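Long-range contacts in putative uncharacterized protein (Chaetomium thermophilum, PDB 5T8V), which probably helps load the cohesin ring onto chromatin, this chain being the HEAT-repeat C-terminal part of the loader protein Scc2: residues S1135-H1140 with T1171-R1176; K1127-I1132 with E1146-I1151; F1226-H1231 with A1284-V1289; G732-V737 with G787-V792. All coordinates share one frame; numbering follows the deposited sequence.

Contact 1 (S1135-H1140 with T1171-R1176)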
# COMPACT_ATOMS: atom_id res chain seq x y z
N SER A 1135 -34.98 23.67 -22.01
CA SER A 1135 -36.09 24.06 -21.15
C SER A 1135 -36.21 23.21 -19.90
O SER A 1135 -36.71 23.70 -18.88
CB SER A 1135 -37.41 23.99 -21.92
OG SER A 1135 -37.43 24.93 -22.98
N THR A 1136 -35.76 21.96 -19.94
CA THR A 1136 -35.83 21.06 -18.80
C THR A 1136 -34.53 20.28 -18.70
O THR A 1136 -33.67 20.36 -19.58
CB THR A 1136 -37.03 20.11 -18.89
OG1 THR A 1136 -37.10 19.55 -20.21
CG2 THR A 1136 -38.33 20.84 -18.58
N GLN A 1137 -34.41 19.51 -17.62
CA GLN A 1137 -33.21 18.73 -17.35
C GLN A 1137 -33.52 17.24 -17.23
O GLN A 1137 -32.76 16.50 -16.60
CB GLN A 1137 -32.54 19.24 -16.07
CG GLN A 1137 -31.05 18.94 -15.99
CD GLN A 1137 -30.33 19.87 -15.03
OE1 GLN A 1137 -29.19 20.25 -15.27
NE2 GLN A 1137 -30.99 20.24 -13.94
N ASP A 1138 -34.62 16.79 -17.84
CA ASP A 1138 -35.05 15.40 -17.77
C ASP A 1138 -34.69 14.68 -19.06
O ASP A 1138 -34.07 15.23 -19.97
CB ASP A 1138 -36.55 15.33 -17.47
CG ASP A 1138 -37.36 16.29 -18.32
OD1 ASP A 1138 -36.93 16.59 -19.45
OD2 ASP A 1138 -38.42 16.75 -17.85
N ASP A 1139 -35.09 13.41 -19.14
CA ASP A 1139 -34.68 12.56 -20.26
C ASP A 1139 -35.18 13.10 -21.59
O ASP A 1139 -34.50 12.97 -22.62
CB ASP A 1139 -35.18 11.13 -20.04
CG ASP A 1139 -34.43 10.42 -18.94
OD1 ASP A 1139 -33.19 10.57 -18.87
OD2 ASP A 1139 -35.08 9.70 -18.14
N HIS A 1140 -36.37 13.70 -21.61
CA HIS A 1140 -36.91 14.27 -22.84
C HIS A 1140 -35.95 15.30 -23.43
O HIS A 1140 -35.57 15.22 -24.61
CB HIS A 1140 -38.28 14.89 -22.56
CG HIS A 1140 -39.08 15.16 -23.79
ND1 HIS A 1140 -39.71 16.37 -24.01
CD2 HIS A 1140 -39.36 14.39 -24.86
CE1 HIS A 1140 -40.34 16.32 -25.17
NE2 HIS A 1140 -40.14 15.13 -25.71
N THR A 1171 -22.98 22.48 -18.59
CA THR A 1171 -23.06 22.74 -17.16
C THR A 1171 -24.31 22.12 -16.53
O THR A 1171 -24.71 22.53 -15.44
CB THR A 1171 -23.04 24.24 -16.88
OG1 THR A 1171 -24.25 24.84 -17.37
CG2 THR A 1171 -21.84 24.89 -17.56
N SER A 1172 -24.92 21.15 -17.20
CA SER A 1172 -26.12 20.51 -16.68
C SER A 1172 -25.76 19.44 -15.65
O SER A 1172 -24.69 18.83 -15.71
CB SER A 1172 -26.93 19.89 -17.81
OG SER A 1172 -28.13 19.31 -17.33
N THR A 1173 -26.67 19.21 -14.70
CA THR A 1173 -26.46 18.18 -13.70
C THR A 1173 -26.78 16.79 -14.25
O THR A 1173 -26.16 15.80 -13.82
CB THR A 1173 -27.31 18.45 -12.46
OG1 THR A 1173 -28.68 18.62 -12.84
CG2 THR A 1173 -26.82 19.71 -11.75
N HIS A 1174 -27.72 16.68 -15.18
CA HIS A 1174 -28.00 15.42 -15.84
C HIS A 1174 -26.74 14.95 -16.56
O HIS A 1174 -26.31 15.60 -17.52
CB HIS A 1174 -29.16 15.56 -16.83
CG HIS A 1174 -29.66 14.26 -17.37
ND1 HIS A 1174 -30.35 14.16 -18.56
CD2 HIS A 1174 -29.57 12.99 -16.88
CE1 HIS A 1174 -30.66 12.90 -18.79
NE2 HIS A 1174 -30.21 12.17 -17.78
N PRO A 1175 -26.11 13.86 -16.12
CA PRO A 1175 -24.81 13.49 -16.72
C PRO A 1175 -24.86 13.28 -18.22
O PRO A 1175 -23.90 13.61 -18.92
CB PRO A 1175 -24.44 12.20 -15.98
CG PRO A 1175 -25.21 12.24 -14.71
CD PRO A 1175 -26.50 12.93 -15.05
N ARG A 1176 -25.96 12.74 -18.75
CA ARG A 1176 -26.01 12.41 -20.16
C ARG A 1176 -26.10 13.65 -21.04
O ARG A 1176 -25.66 13.63 -22.19
CB ARG A 1176 -27.19 11.48 -20.44
CG ARG A 1176 -27.24 10.27 -19.51
CD ARG A 1176 -27.41 8.97 -20.27
NE ARG A 1176 -28.63 8.96 -21.08
CZ ARG A 1176 -29.85 8.81 -20.58
NH1 ARG A 1176 -30.03 8.68 -19.27
NH2 ARG A 1176 -30.90 8.80 -21.39
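Q1137 and H1174 bring the two backbones to their closest approach, 6.4 Å between CA atoms, where the loops leading into helices 1139-1154 and 1175-1191 run beside each other. The hydrogen bonds across the contact converge on the carboxamide of Q1137. With CG anti to the backbone N (chi1 -156°) and the chain extended beyond it, the carboxamide reaches S1172 and T1173. OE1 accepts two hydrogen bonds there. S1172 OG donates to Q1137 OE1 at 2.5 Å, lying in the carbonyl plane on a lone pair, whereas T1173 N, at 2.8 Å from Q1137 OE1, comes from well above that plane. One glutamine oxygen thus holds the S1172 hydroxyl and the T1173 backbone N-H, just ahead of H1174, the N-cap position of helix 1175-1191. Such loops joining successive helices are part of the build of an alpha-solenoid of HEAT repeats, and Y1210 of helix 1200-1213 touches Q1137 from outside the pair. On the other loop D1138 occupies the N-cap position, its OD1 taking a hydrogen bond from T1136 OG1 and a weak one from A1141 N. Toward the surface, D1139 crosses H1174 at about a right angle, its OD1 lying 3.4 Å from H1174 CE1. D1139 OD1 also forms a long salt bridge, 3.7 Å, with R1176 NH1, and the R1176 guanidinium makes a cation-pi contact with F1142.

Contact 2 (K1127-I1132 with E1146-I1151)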
# COMPACT_ATOMS: atom_id res chain seq x y z
N LYS A 1127 -35.16 25.79 -34.05
CA LYS A 1127 -35.58 26.59 -32.90
C LYS A 1127 -36.36 25.76 -31.90
O LYS A 1127 -36.11 25.84 -30.69
CB LYS A 1127 -36.41 27.78 -33.37
CG LYS A 1127 -35.66 28.74 -34.28
CD LYS A 1127 -36.56 29.88 -34.76
CE LYS A 1127 -35.80 30.87 -35.63
NZ LYS A 1127 -36.67 31.98 -36.12
N ASP A 1128 -37.29 24.94 -32.38
CA ASP A 1128 -38.12 24.14 -31.48
C ASP A 1128 -37.29 23.09 -30.75
O ASP A 1128 -37.40 22.94 -29.53
CB ASP A 1128 -39.26 23.49 -32.26
CG ASP A 1128 -40.13 24.49 -32.98
OD1 ASP A 1128 -41.08 25.01 -32.35
OD2 ASP A 1128 -39.86 24.78 -34.16
N ILE A 1129 -36.45 22.36 -31.49
CA ILE A 1129 -35.65 21.32 -30.84
C ILE A 1129 -34.73 21.94 -29.81
O ILE A 1129 -34.53 21.39 -28.72
CB ILE A 1129 -34.87 20.50 -31.88
CG1 ILE A 1129 -35.77 20.04 -33.03
CG2 ILE A 1129 -34.29 19.26 -31.22
CD1 ILE A 1129 -35.01 19.51 -34.23
N THR A 1130 -34.16 23.10 -30.13
CA THR A 1130 -33.36 23.83 -29.15
C THR A 1130 -34.18 24.15 -27.91
O THR A 1130 -33.74 23.90 -26.78
CB THR A 1130 -32.81 25.12 -29.77
OG1 THR A 1130 -31.96 24.80 -30.88
CG2 THR A 1130 -32.02 25.93 -28.75
N ARG A 1131 -35.38 24.71 -28.09
CA ARG A 1131 -36.24 25.01 -26.96
C ARG A 1131 -36.43 23.79 -26.07
O ARG A 1131 -36.26 23.87 -24.85
CB ARG A 1131 -37.60 25.53 -27.45
CG ARG A 1131 -38.58 25.85 -26.33
CD ARG A 1131 -39.96 26.18 -26.87
NE ARG A 1131 -40.50 25.11 -27.71
CZ ARG A 1131 -40.98 23.96 -27.24
NH1 ARG A 1131 -40.99 23.72 -25.93
NH2 ARG A 1131 -41.45 23.05 -28.08
N ILE A 1132 -36.79 22.65 -26.67
CA ILE A 1132 -37.00 21.44 -25.87
C ILE A 1132 -35.71 21.05 -25.15
O ILE A 1132 -35.74 20.58 -24.01
CB ILE A 1132 -37.52 20.30 -26.77
CG1 ILE A 1132 -38.90 20.65 -27.32
CG2 ILE A 1132 -37.58 18.99 -25.98
CD1 ILE A 1132 -39.41 19.69 -28.38
N GLU A 1146 -29.90 15.11 -27.95
CA GLU A 1146 -29.36 13.98 -28.71
C GLU A 1146 -29.61 14.16 -30.20
O GLU A 1146 -28.85 13.64 -31.02
CB GLU A 1146 -29.98 12.68 -28.21
CG GLU A 1146 -29.25 11.43 -28.67
CD GLU A 1146 -29.78 10.18 -27.99
OE1 GLU A 1146 -30.66 10.30 -27.11
OE2 GLU A 1146 -29.31 9.07 -28.33
N VAL A 1147 -30.67 14.89 -30.56
CA VAL A 1147 -30.88 15.26 -31.96
C VAL A 1147 -29.94 16.39 -32.36
O VAL A 1147 -29.33 16.35 -33.44
CB VAL A 1147 -32.36 15.63 -32.19
CG1 VAL A 1147 -32.56 16.27 -33.56
CG2 VAL A 1147 -33.23 14.40 -32.05
N LEU A 1148 -29.81 17.41 -31.52
CA LEU A 1148 -28.95 18.54 -31.87
C LEU A 1148 -27.49 18.12 -32.00
O LEU A 1148 -26.76 18.64 -32.84
CB LEU A 1148 -29.07 19.66 -30.83
CG LEU A 1148 -29.96 20.82 -31.28
CD1 LEU A 1148 -31.35 20.31 -31.55
CD2 LEU A 1148 -29.98 21.92 -30.23
N ALA A 1149 -27.05 17.18 -31.16
CA ALA A 1149 -25.68 16.70 -31.26
C ALA A 1149 -25.42 16.10 -32.63
O ALA A 1149 -24.37 16.34 -33.24
CB ALA A 1149 -25.40 15.67 -30.16
N SER A 1150 -26.37 15.32 -33.15
CA SER A 1150 -26.24 14.78 -34.50
C SER A 1150 -26.25 15.90 -35.53
O SER A 1150 -25.37 15.97 -36.40
CB SER A 1150 -27.37 13.79 -34.77
OG SER A 1150 -27.30 13.28 -36.09
N ILE A 1151 -27.24 16.80 -35.44
CA ILE A 1151 -27.32 17.93 -36.36
C ILE A 1151 -25.98 18.65 -36.45
O ILE A 1151 -25.55 19.09 -37.52
CB ILE A 1151 -28.44 18.89 -35.93
CG1 ILE A 1151 -29.81 18.23 -36.16
CG2 ILE A 1151 -28.35 20.23 -36.68
CD1 ILE A 1151 -30.98 19.02 -35.61
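I1129 packs against V1147, L1148 and I1151 where helices 1115-1133 and 1139-1154 approach to 9.9 Å between the axes of these segments. The two run in roughly opposing directions, at 132°. At the base of the isoleucine, CB and CG2 face CD1 of L1148, which is modelled too close to them for the detail to be trusted. The CG2 branch also comes within 4.2 Å of V1147 CG1. The other branch, CG1, sits beside the backbone N, and chi2 of 167° carries CD1 outward to the end of the chain. There I1129 CD1 meets V1147 CG1 at 4.1 Å and I1151 CD1 at 4.3 Å. L1148 slides past the isoleucine in the opposite direction, and its second methyl, CD2, lies 3.6 Å from T1130 OG1. That hydroxyl is hydrogen-bonded to L1126 O within its own helix, which lets it border a leucine methyl. Helix 1065-1086 closes over part of the site, L1079 touching both V1147 and I1151. No hydrogen bond or charge pair joins the two segments, so between them the neighbouring helices of this HEAT-repeat solenoid are held by buried aliphatic contacts, with shape and burial rather than directed bonds setting how they fit.

Contact 3 (F1226-H1231 with A1284-V1289)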
# COMPACT_ATOMS: atom_id res chain seq x y z
N PHE A 1226 -15.95 21.67 -4.25
CA PHE A 1226 -15.72 23.06 -4.61
C PHE A 1226 -15.17 23.17 -6.03
O PHE A 1226 -13.96 23.35 -6.22
CB PHE A 1226 -14.75 23.73 -3.62
CG PHE A 1226 -15.43 24.60 -2.58
CD1 PHE A 1226 -16.51 25.40 -2.90
CD2 PHE A 1226 -14.95 24.63 -1.27
CE1 PHE A 1226 -17.12 26.19 -1.94
CE2 PHE A 1226 -15.55 25.42 -0.31
CZ PHE A 1226 -16.64 26.20 -0.65
N THR A 1227 -16.04 23.06 -7.02
CA THR A 1227 -15.66 23.21 -8.42
C THR A 1227 -16.52 24.27 -9.08
O THR A 1227 -17.74 24.30 -8.86
CB THR A 1227 -15.80 21.88 -9.18
OG1 THR A 1227 -17.15 21.42 -9.10
CG2 THR A 1227 -14.86 20.83 -8.60
N PRO A 1228 -15.94 25.14 -9.90
CA PRO A 1228 -16.74 26.20 -10.53
C PRO A 1228 -17.63 25.66 -11.63
O PRO A 1228 -17.34 24.63 -12.25
CB PRO A 1228 -15.68 27.16 -11.08
CG PRO A 1228 -14.52 26.28 -11.38
CD PRO A 1228 -14.53 25.20 -10.32
N LYS A 1229 -18.73 26.37 -11.88
CA LYS A 1229 -19.66 25.95 -12.92
C LYS A 1229 -19.00 25.95 -14.29
O LYS A 1229 -19.29 25.09 -15.13
CB LYS A 1229 -20.90 26.85 -12.91
CG LYS A 1229 -21.67 26.84 -11.60
CD LYS A 1229 -22.22 25.46 -11.27
CE LYS A 1229 -23.06 25.48 -10.01
NZ LYS A 1229 -24.26 26.35 -10.14
N LEU A 1230 -18.12 26.92 -14.54
CA LEU A 1230 -17.45 27.06 -15.82
C LEU A 1230 -16.20 26.20 -15.93
O LEU A 1230 -15.40 26.40 -16.86
CB LEU A 1230 -17.08 28.52 -16.06
CG LEU A 1230 -18.20 29.55 -15.90
CD1 LEU A 1230 -17.66 30.97 -16.09
CD2 LEU A 1230 -19.33 29.28 -16.87
N HIS A 1231 -16.00 25.24 -15.01
CA HIS A 1231 -14.77 24.46 -15.04
C HIS A 1231 -14.67 23.64 -16.32
O HIS A 1231 -13.56 23.39 -16.81
CB HIS A 1231 -14.68 23.55 -13.81
CG HIS A 1231 -15.26 22.19 -14.00
ND1 HIS A 1231 -16.58 21.89 -13.75
CD2 HIS A 1231 -14.69 21.03 -14.39
CE1 HIS A 1231 -16.80 20.61 -13.99
NE2 HIS A 1231 -15.67 20.06 -14.38
N ALA A 1284 -13.04 32.37 -7.65
CA ALA A 1284 -12.44 31.86 -6.43
C ALA A 1284 -11.70 30.55 -6.68
O ALA A 1284 -10.56 30.36 -6.22
CB ALA A 1284 -13.51 31.67 -5.36
N PHE A 1285 -12.32 29.63 -7.42
CA PHE A 1285 -11.75 28.31 -7.68
C PHE A 1285 -11.81 28.05 -9.18
O PHE A 1285 -12.87 28.22 -9.79
CB PHE A 1285 -12.52 27.23 -6.92
CG PHE A 1285 -13.24 27.74 -5.70
CD1 PHE A 1285 -12.60 27.78 -4.47
CD2 PHE A 1285 -14.55 28.18 -5.79
CE1 PHE A 1285 -13.26 28.25 -3.35
CE2 PHE A 1285 -15.21 28.65 -4.67
CZ PHE A 1285 -14.57 28.69 -3.45
N PHE A 1286 -10.69 27.65 -9.76
CA PHE A 1286 -10.64 27.45 -11.21
C PHE A 1286 -9.55 26.48 -11.66
O PHE A 1286 -9.54 26.05 -12.81
CB PHE A 1286 -10.43 28.79 -11.92
CG PHE A 1286 -11.64 29.31 -12.67
CD1 PHE A 1286 -12.49 28.44 -13.33
CD2 PHE A 1286 -11.90 30.67 -12.71
CE1 PHE A 1286 -13.60 28.93 -14.02
CE2 PHE A 1286 -13.00 31.15 -13.39
CZ PHE A 1286 -13.85 30.28 -14.05
N GLU A 1287 -8.62 26.14 -10.77
CA GLU A 1287 -7.46 25.32 -11.14
C GLU A 1287 -6.67 26.00 -12.26
O GLU A 1287 -6.51 25.46 -13.36
CB GLU A 1287 -7.89 23.90 -11.53
CG GLU A 1287 -8.13 22.96 -10.36
CD GLU A 1287 -6.85 22.62 -9.61
OE1 GLU A 1287 -6.33 23.50 -8.89
OE2 GLU A 1287 -6.36 21.48 -9.75
N TYR A 1288 -6.18 27.19 -11.96
CA TYR A 1288 -5.36 27.93 -12.92
C TYR A 1288 -4.07 27.16 -13.20
O TYR A 1288 -3.52 26.48 -12.33
CB TYR A 1288 -5.04 29.33 -12.38
CG TYR A 1288 -6.27 30.13 -12.01
CD1 TYR A 1288 -6.91 30.93 -12.95
CD2 TYR A 1288 -6.79 30.09 -10.73
CE1 TYR A 1288 -8.03 31.66 -12.62
CE2 TYR A 1288 -7.91 30.82 -10.39
CZ TYR A 1288 -8.53 31.61 -11.34
OH TYR A 1288 -9.65 32.34 -11.00
N VAL A 1289 -3.59 27.28 -14.44
CA VAL A 1289 -2.44 26.51 -14.90
C VAL A 1289 -1.19 27.36 -15.07
O VAL A 1289 -0.13 26.82 -15.39
CB VAL A 1289 -2.77 25.76 -16.21
CG1 VAL A 1289 -2.82 26.71 -17.41
CG2 VAL A 1289 -1.78 24.61 -16.45
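F1226 and P1228, in the loop before helix 1231-1240, pack on F1285 and F1286, in the loop between helices 1271-1284 and 1291-1319, so the contact joins two interhelical loops of the HEAT-repeat solenoid. The CA atoms of P1228 and F1285 are 6.1 Å apart. The aromatic part of the contact is an offset stack of F1226 on F1285, with ring centroids 4.6 Å apart and planes inclined by 20°. F1226 CD1 lies over one face of the F1285 ring, offset toward the rim, with CE2 and CZ of F1285 its nearest atoms, while A1284 CB sits over the centre of the opposite face. W1425 meets the F1226 ring edge-to-face, extending the aromatic cluster toward helix 1422-1431.

The aliphatic part is carried by P1228 and L1230. The proline ring rests against the backbone carbonyl of F1285, and its CG is 3.5 Å from F1286 CD1. L1230 CB comes to the edge of the F1286 ring, near its plane, 4.1 Å from CE1. Beyond them, L1249 and L1252 of helix 1243-1254 touch F1286.

Within the first loop, P1228 to H1231 form a type I beta turn, and P1228 O accepts from H1231 N at 3.1 Å and also from H1231 ND1, which lies nearly along the C=O axis.

Contact 4 (G732-V737 with G787-V792)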
# COMPACT_ATOMS: atom_id res chain seq x y z
N GLY A 732 -17.69 -7.20 -15.50
CA GLY A 732 -16.89 -5.99 -15.38
C GLY A 732 -15.90 -5.84 -16.52
O GLY A 732 -15.83 -4.78 -17.16
N LEU A 733 -15.12 -6.89 -16.78
CA LEU A 733 -14.19 -6.87 -17.91
C LEU A 733 -14.88 -6.42 -19.19
O LEU A 733 -14.39 -5.55 -19.90
CB LEU A 733 -13.57 -8.26 -18.10
CG LEU A 733 -12.48 -8.67 -17.11
CD1 LEU A 733 -12.22 -10.16 -17.20
CD2 LEU A 733 -11.21 -7.90 -17.38
N LEU A 734 -16.04 -7.02 -19.49
CA LEU A 734 -16.77 -6.64 -20.69
C LEU A 734 -17.19 -5.18 -20.62
O LEU A 734 -17.07 -4.45 -21.62
CB LEU A 734 -17.98 -7.55 -20.88
CG LEU A 734 -17.69 -8.90 -21.54
CD1 LEU A 734 -18.82 -9.90 -21.30
CD2 LEU A 734 -17.46 -8.72 -23.03
N HIS A 735 -17.67 -4.72 -19.47
CA HIS A 735 -18.01 -3.31 -19.32
C HIS A 735 -16.82 -2.41 -19.63
O HIS A 735 -17.00 -1.26 -20.05
CB HIS A 735 -18.53 -3.02 -17.91
CG HIS A 735 -20.02 -2.94 -17.82
ND1 HIS A 735 -20.80 -4.01 -17.44
CD2 HIS A 735 -20.87 -1.91 -18.05
CE1 HIS A 735 -22.07 -3.65 -17.45
NE2 HIS A 735 -22.14 -2.38 -17.81
N ARG A 736 -15.60 -2.91 -19.44
CA ARG A 736 -14.41 -2.11 -19.67
C ARG A 736 -13.92 -2.15 -21.11
O ARG A 736 -12.78 -1.75 -21.38
CB ARG A 736 -13.29 -2.58 -18.73
CG ARG A 736 -13.58 -2.35 -17.25
CD ARG A 736 -13.11 -0.98 -16.78
NE ARG A 736 -13.72 0.12 -17.53
CZ ARG A 736 -14.89 0.68 -17.24
NH1 ARG A 736 -15.61 0.25 -16.21
NH2 ARG A 736 -15.35 1.68 -17.98
N VAL A 737 -14.75 -2.62 -22.05
CA VAL A 737 -14.37 -2.56 -23.46
C VAL A 737 -14.65 -1.17 -24.02
O VAL A 737 -13.94 -0.71 -24.92
CB VAL A 737 -15.10 -3.64 -24.27
CG1 VAL A 737 -14.76 -3.54 -25.75
CG2 VAL A 737 -14.75 -5.02 -23.74
N GLY A 787 -25.97 -8.35 -16.27
CA GLY A 787 -26.06 -6.91 -16.45
C GLY A 787 -26.15 -6.43 -17.89
O GLY A 787 -26.51 -7.19 -18.79
N ASN A 788 -25.81 -5.16 -18.09
CA ASN A 788 -25.96 -4.49 -19.39
C ASN A 788 -24.68 -4.70 -20.19
O ASN A 788 -23.77 -3.88 -20.21
CB ASN A 788 -26.26 -3.01 -19.19
CG ASN A 788 -27.22 -2.76 -18.04
OD1 ASN A 788 -28.19 -3.48 -17.86
ND2 ASN A 788 -26.94 -1.73 -17.25
N VAL A 789 -24.62 -5.85 -20.87
CA VAL A 789 -23.42 -6.24 -21.60
C VAL A 789 -23.82 -6.94 -22.89
O VAL A 789 -23.29 -8.00 -23.23
CB VAL A 789 -22.53 -7.15 -20.74
CG1 VAL A 789 -21.18 -7.34 -21.39
CG2 VAL A 789 -22.34 -6.57 -19.34
N ALA A 790 -24.75 -6.35 -23.63
CA ALA A 790 -25.21 -6.95 -24.88
C ALA A 790 -24.45 -6.36 -26.06
O ALA A 790 -23.69 -7.07 -26.74
CB ALA A 790 -26.71 -6.74 -25.05
N ASN A 791 -24.64 -5.06 -26.32
CA ASN A 791 -23.94 -4.40 -27.41
C ASN A 791 -22.43 -4.59 -27.28
O ASN A 791 -21.73 -4.80 -28.28
CB ASN A 791 -24.29 -2.91 -27.42
CG ASN A 791 -23.50 -2.13 -28.44
OD1 ASN A 791 -22.42 -1.61 -28.15
ND2 ASN A 791 -24.05 -2.02 -29.65
N VAL A 792 -21.92 -4.55 -26.05
CA VAL A 792 -20.48 -4.63 -25.84
C VAL A 792 -19.95 -5.98 -26.30
O VAL A 792 -19.02 -6.06 -27.11
CB VAL A 792 -20.13 -4.36 -24.37
CG1 VAL A 792 -18.64 -4.13 -24.23
CG2 VAL A 792 -20.89 -3.15 -23.83
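A helix end packed on a helix start, in the HEAT-repeat part of the loader, is the setting in which L734, H735 and V737 meet V789 and V792. Helix 723-735 ends here, and the loop 787-790 leads into helix 791-801. V789 straddles two neighbours with its two methyls. CG1, anti to the backbone N (chi1 -169°), is directed at L734, where it packs against CB and lies 3.5 Å from CD1; the two side chains cross at about a right angle. CG2 of V789 instead lies against the H735 ring, 3.5 Å from CE1. The imidazole also borders the backbone of N788, the centre of an inverse gamma turn, with H735 CE1 3.2 Å from N788 O. H735 makes no hydrogen bond to that oxygen, the angle at NE2 being poor; the ring is tied instead to its own helix, through ND1 to N731 O. At the start of the next helix, V792 places CG1 near the carbonyl oxygen of L734 and 3.6 Å from V737 CB, and the two valines slide past each other in opposite directions. I752 of helix 742-755 and V796 of helix 791-801 both touch L734 and V737, continuing the apolar layer. No hydrogen bond joins the two segments; most touching groups are apolar, beside the H735 ring and two backbone carbonyls, a close fit typical of the stacked helices of an alpha-solenoid.

In the fold
Contact 4 comes first along the chain and closes a loop of some 50 residues around helices 742-755 and 773-786, in the part of the chain related to PDS5. The other three lie in the cohesion-protein C-terminal region. Contacts 2 and 1 cross, their segments alternating, and share helix 1139-1154: contact 2 pairs it with the preceding helix 1115-1133, and contact 1 ties its start to that of helix 1175-1191. They touch through H1140 and I1132. Contact 3 follows in series, closing 1226-1231 onto 1284-1289, and meets contact 1 where T1171 packs on K1229. Contact 4 touches none of them; its nearest atoms are about 11 Å from contact 1.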